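Local coordinates for protein L-Ala-D/L-Glu epimerase, a muconate lactonizing enzyme (Klebsiella pneumoniae subsp. pneumoniae MGH 78578, PDB 3FCP) that belongs to the enolase superfamily, pairing a capping domain with a magnesium-binding barrel domain of the muconate lactonizing enzyme type, at residues L123-L137 against D347-G359. Sequence-based numbering, arbitrary orientation.
Sequences LPVSALLGGALQTAL and DGQVALPQTPGLG
Gly357 O is gripped twice by the start of helix 125-128: Val125 N donates a hydrogen bond (3.0 Å) from above the carbonyl plane, and Pro124 CA adds a CA-H...O contact at 3.2 Å. In return Gly357 N binds Leu123 O (2.8 Å, nearly straight at 168°), so the two bonds flank Pro124, the N-cap, in a single beta bridge. Val125 turns CG2 anti to its carbonyl carbon, which lays this methyl over the Gly357 carbonyl and against Leu358 CD2 at 3.9 Å. The Pro124 ring crosses the bent side chain of Gln354, whose CG also meets Thr135 OG1 (3.6 Å). Farther along, an antiparallel ladder takes over. Leu137 and Val350 exchange two backbone bonds, each in the plane of its acceptor carbonyl, and Leu352 N reaches Thr135 O at 2.9 Å. With CG anti to the backbone N (chi1 179°), Leu352 reaches across so that CD2 meets Ser126 CB and, more loosely, Ala132 CB. The contact thus ties the linker entering the barrel to the returning C-terminal chain: strand 349-351 pairs with the edge of strand 136-143, Leu137 packs on Leu314 and Trp317 of helix 307-317, and Leu358 rests on helix 103-121, bonding through its N to Asp115.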
loop_
_atom_site.group_PDB
_atom_site.type_symbol
_atom_site.label_atom_id
_atom_site.label_comp_id
_atom_site.label_asym_id
_atom_site.label_seq_id
_atom_site.Cartn_x
_atom_site.Cartn_y
_atom_site.Cartn_z
ATOM N N LEU A 123 43.040 1.614 -27.074
ATOM C CA LEU A 123 42.480 0.951 -25.902
ATOM C C LEU A 123 41.299 0.053 -26.234
ATOM O O LEU A 123 40.538 0.329 -27.160
ATOM C CB LEU A 123 42.023 1.999 -24.882
ATOM C CG LEU A 123 43.104 2.827 -24.183
ATOM C CD1 LEU A 123 42.459 3.965 -23.406
ATOM C CD2 LEU A 123 43.912 1.926 -23.249
ATOM N N PRO A 124 41.143 -1.055 -25.489
ATOM C CA PRO A 124 40.018 -1.953 -25.748
ATOM C C PRO A 124 38.747 -1.267 -25.242
ATOM O O PRO A 124 38.817 -0.403 -24.366
ATOM C CB PRO A 124 40.377 -3.203 -24.938
ATOM C CG PRO A 124 41.186 -2.650 -23.794
ATOM C CD PRO A 124 42.056 -1.623 -24.479
ATOM N N VAL A 125 37.596 -1.647 -25.788
ATOM C CA VAL A 125 36.330 -1.048 -25.376
ATOM C C VAL A 125 36.119 -1.139 -23.865
ATOM O O VAL A 125 35.612 -0.199 -23.246
ATOM C CB VAL A 125 35.146 -1.714 -26.108
ATOM C CG1 VAL A 125 33.818 -1.170 -25.576
ATOM C CG2 VAL A 125 35.273 -1.475 -27.605
ATOM N N SER A 126 36.512 -2.263 -23.266
ATOM C CA SER A 126 36.357 -2.445 -21.820
ATOM C C SER A 126 37.032 -1.302 -21.048
ATOM O O SER A 126 36.521 -0.840 -20.022
ATOM C CB SER A 126 36.951 -3.796 -21.385
ATOM O OG SER A 126 38.329 -3.889 -21.711
ATOM N N ALA A 127 38.182 -0.853 -21.546
ATOM C CA ALA A 127 38.918 0.241 -20.917
ATOM C C ALA A 127 38.149 1.551 -21.074
ATOM O O ALA A 127 38.138 2.383 -20.168
ATOM C CB ALA A 127 40.316 0.375 -21.542
ATOM N N LEU A 128 37.522 1.740 -22.230
ATOM C CA LEU A 128 36.736 2.946 -22.463
ATOM C C LEU A 128 35.522 2.921 -21.526
ATOM O O LEU A 128 34.955 3.957 -21.203
ATOM C CB LEU A 128 36.242 3.015 -23.915
ATOM C CG LEU A 128 37.229 3.027 -25.088
ATOM C CD1 LEU A 128 36.474 3.395 -26.361
ATOM C CD2 LEU A 128 38.351 4.016 -24.844
ATOM N N LEU A 129 35.124 1.728 -21.096
ATOM C CA LEU A 129 33.971 1.605 -20.209
ATOM C C LEU A 129 34.384 1.612 -18.741
ATOM O O LEU A 129 33.616 1.219 -17.864
ATOM C CB LEU A 129 33.175 0.339 -20.553
ATOM C CG LEU A 129 32.664 0.284 -22.000
ATOM C CD1 LEU A 129 31.857 -0.990 -22.209
ATOM C CD2 LEU A 129 31.818 1.515 -22.316
ATOM N N GLY A 130 35.608 2.064 -18.480
ATOM C CA GLY A 130 36.079 2.153 -17.108
ATOM C C GLY A 130 37.076 1.107 -16.655
ATOM O O GLY A 130 37.649 1.229 -15.571
ATOM N N GLY A 131 37.281 0.075 -17.464
ATOM C CA GLY A 131 38.230 -0.960 -17.094
ATOM C C GLY A 131 37.577 -2.288 -16.785
ATOM O O GLY A 131 36.491 -2.349 -16.202
ATOM N N ALA A 132 38.249 -3.361 -17.178
ATOM C CA ALA A 132 37.742 -4.703 -16.947
ATOM C C ALA A 132 38.092 -5.207 -15.556
ATOM O O ALA A 132 39.233 -5.080 -15.099
ATOM C CB ALA A 132 38.301 -5.653 -17.992
ATOM N N LEU A 133 37.096 -5.772 -14.886
ATOM C CA LEU A 133 37.279 -6.340 -13.558
ATOM C C LEU A 133 37.809 -7.754 -13.763
ATOM O O LEU A 133 38.477 -8.321 -12.899
ATOM C CB LEU A 133 35.933 -6.426 -12.839
ATOM C CG LEU A 133 35.477 -5.382 -11.818
ATOM C CD1 LEU A 133 36.025 -4.008 -12.137
ATOM C CD2 LEU A 133 33.947 -5.390 -11.788
ATOM N N GLN A 134 37.508 -8.300 -14.935
ATOM C CA GLN A 134 37.869 -9.669 -15.287
ATOM C C GLN A 134 38.122 -9.713 -16.793
ATOM O O GLN A 134 37.367 -9.115 -17.567
ATOM C CB GLN A 134 36.682 -10.564 -14.929
ATOM C CG GLN A 134 36.951 -12.029 -14.779
ATOM C CD GLN A 134 35.674 -12.788 -14.465
ATOM O OE1 GLN A 134 35.702 -13.981 -14.162
ATOM N NE2 GLN A 134 34.539 -12.094 -14.545
ATOM N N THR A 135 39.170 -10.417 -17.212
ATOM C CA THR A 135 39.492 -10.502 -18.628
ATOM C C THR A 135 39.182 -11.889 -19.208
ATOM O O THR A 135 39.475 -12.178 -20.368
ATOM C CB THR A 135 40.974 -10.120 -18.865
ATOM O OG1 THR A 135 41.156 -9.769 -20.238
ATOM C CG2 THR A 135 41.894 -11.270 -18.511
ATOM N N ALA A 136 38.584 -12.737 -18.377
ATOM C CA ALA A 136 38.171 -14.087 -18.754
ATOM C C ALA A 136 36.778 -14.252 -18.137
ATOM O O ALA A 136 36.626 -14.226 -16.917
ATOM C CB ALA A 136 39.136 -15.124 -18.177
ATOM N N LEU A 137 35.761 -14.408 -18.974
ATOM C CA LEU A 137 34.402 -14.525 -18.465
ATOM C C LEU A 137 33.765 -15.891 -18.632
ATOM O O LEU A 137 33.995 -16.582 -19.629
ATOM C CB LEU A 137 33.508 -13.472 -19.125
ATOM C CG LEU A 137 33.762 -12.014 -18.727
ATOM C CD1 LEU A 137 35.086 -11.538 -19.298
ATOM C CD2 LEU A 137 32.625 -11.152 -19.239
ATOM N N ASP A 347 37.379 -24.285 -21.267
ATOM C CA ASP A 347 37.049 -24.568 -19.876
ATOM C C ASP A 347 35.937 -23.668 -19.337
ATOM O O ASP A 347 36.126 -22.962 -18.349
ATOM C CB ASP A 347 38.303 -24.429 -19.003
ATOM C CG ASP A 347 38.063 -24.847 -17.558
ATOM O OD1 ASP A 347 37.652 -26.007 -17.329
ATOM O OD2 ASP A 347 38.287 -24.016 -16.649
ATOM N N GLY A 348 34.783 -23.708 -20.000
ATOM C CA GLY A 348 33.640 -22.908 -19.588
ATOM C C GLY A 348 33.878 -21.408 -19.543
ATOM O O GLY A 348 33.210 -20.694 -18.797
ATOM N N GLN A 349 34.826 -20.921 -20.337
ATOM C CA GLN A 349 35.120 -19.494 -20.355
ATOM C C GLN A 349 35.486 -18.974 -21.732
ATOM O O GLN A 349 35.748 -19.747 -22.656
ATOM C CB GLN A 349 36.266 -19.169 -19.399
ATOM C CG GLN A 349 35.936 -19.315 -17.929
ATOM C CD GLN A 349 37.073 -18.833 -17.049
ATOM O OE1 GLN A 349 38.151 -19.423 -17.037
ATOM N NE2 GLN A 349 36.841 -17.746 -16.316
ATOM N N VAL A 350 35.488 -17.650 -21.858
ATOM C CA VAL A 350 35.857 -16.994 -23.102
ATOM C C VAL A 350 36.879 -15.911 -22.754
ATOM O O VAL A 350 36.760 -15.232 -21.732
ATOM C CB VAL A 350 34.623 -16.374 -23.815
ATOM C CG1 VAL A 350 33.991 -15.289 -22.951
ATOM C CG2 VAL A 350 35.037 -15.812 -25.162
ATOM N N ALA A 351 37.902 -15.766 -23.586
ATOM C CA ALA A 351 38.926 -14.772 -23.329
ATOM C C ALA A 351 38.535 -13.448 -23.963
ATOM O O ALA A 351 38.148 -13.397 -25.132
ATOM C CB ALA A 351 40.270 -15.245 -23.880
ATOM N N LEU A 352 38.632 -12.377 -23.183
ATOM C CA LEU A 352 38.292 -11.045 -23.671
ATOM C C LEU A 352 39.512 -10.372 -24.298
ATOM O O LEU A 352 40.529 -10.180 -23.638
ATOM C CB LEU A 352 37.785 -10.168 -22.527
ATOM C CG LEU A 352 37.429 -8.741 -22.950
ATOM C CD1 LEU A 352 36.156 -8.757 -23.787
ATOM C CD2 LEU A 352 37.245 -7.872 -21.719
ATOM N N PRO A 353 39.423 -9.999 -25.584
ATOM C CA PRO A 353 40.571 -9.344 -26.219
ATOM C C PRO A 353 40.874 -8.032 -25.498
ATOM O O PRO A 353 39.967 -7.391 -24.966
ATOM C CB PRO A 353 40.088 -9.098 -27.651
ATOM C CG PRO A 353 39.038 -10.158 -27.859
ATOM C CD PRO A 353 38.316 -10.177 -26.539
ATOM N N GLN A 354 42.141 -7.632 -25.462
ATOM C CA GLN A 354 42.493 -6.375 -24.820
ATOM C C GLN A 354 43.304 -5.484 -25.757
ATOM O O GLN A 354 44.057 -4.624 -25.311
ATOM C CB GLN A 354 43.263 -6.618 -23.521
ATOM C CG GLN A 354 42.415 -7.155 -22.366
ATOM C CD GLN A 354 41.342 -6.179 -21.897
ATOM O OE1 GLN A 354 40.266 -6.078 -22.492
ATOM N NE2 GLN A 354 41.636 -5.457 -20.824
ATOM N N THR A 355 43.144 -5.702 -27.057
ATOM C CA THR A 355 43.827 -4.894 -28.058
ATOM C C THR A 355 42.911 -3.690 -28.297
ATOM O O THR A 355 41.819 -3.625 -27.727
ATOM C CB THR A 355 44.035 -5.695 -29.355
ATOM O OG1 THR A 355 42.777 -6.194 -29.822
ATOM C CG2 THR A 355 44.978 -6.870 -29.101
ATOM N N PRO A 356 43.328 -2.723 -29.136
ATOM C CA PRO A 356 42.465 -1.553 -29.371
ATOM C C PRO A 356 41.086 -1.851 -29.957
ATOM O O PRO A 356 40.952 -2.652 -30.875
ATOM C CB PRO A 356 43.312 -0.681 -30.299
ATOM C CG PRO A 356 44.731 -1.026 -29.879
ATOM C CD PRO A 356 44.646 -2.535 -29.772
ATOM N N GLY A 357 40.065 -1.185 -29.423
ATOM C CA GLY A 357 38.708 -1.391 -29.900
ATOM C C GLY A 357 38.087 -2.681 -29.401
ATOM O O GLY A 357 38.361 -3.126 -28.283
ATOM N N LEU A 358 37.241 -3.283 -30.229
ATOM C CA LEU A 358 36.586 -4.535 -29.868
ATOM C C LEU A 358 37.585 -5.682 -29.822
ATOM O O LEU A 358 37.412 -6.643 -29.069
ATOM C CB LEU A 358 35.491 -4.869 -30.882
ATOM C CG LEU A 358 34.267 -3.956 -30.914
ATOM C CD1 LEU A 358 33.487 -4.195 -32.195
ATOM C CD2 LEU A 358 33.397 -4.231 -29.690
ATOM N N GLY A 359 38.621 -5.594 -30.651
ATOM C CA GLY A 359 39.612 -6.654 -30.692
ATOM C C GLY A 359 39.342 -7.671 -31.791
ATOM O O GLY A 359 39.991 -8.709 -31.847
#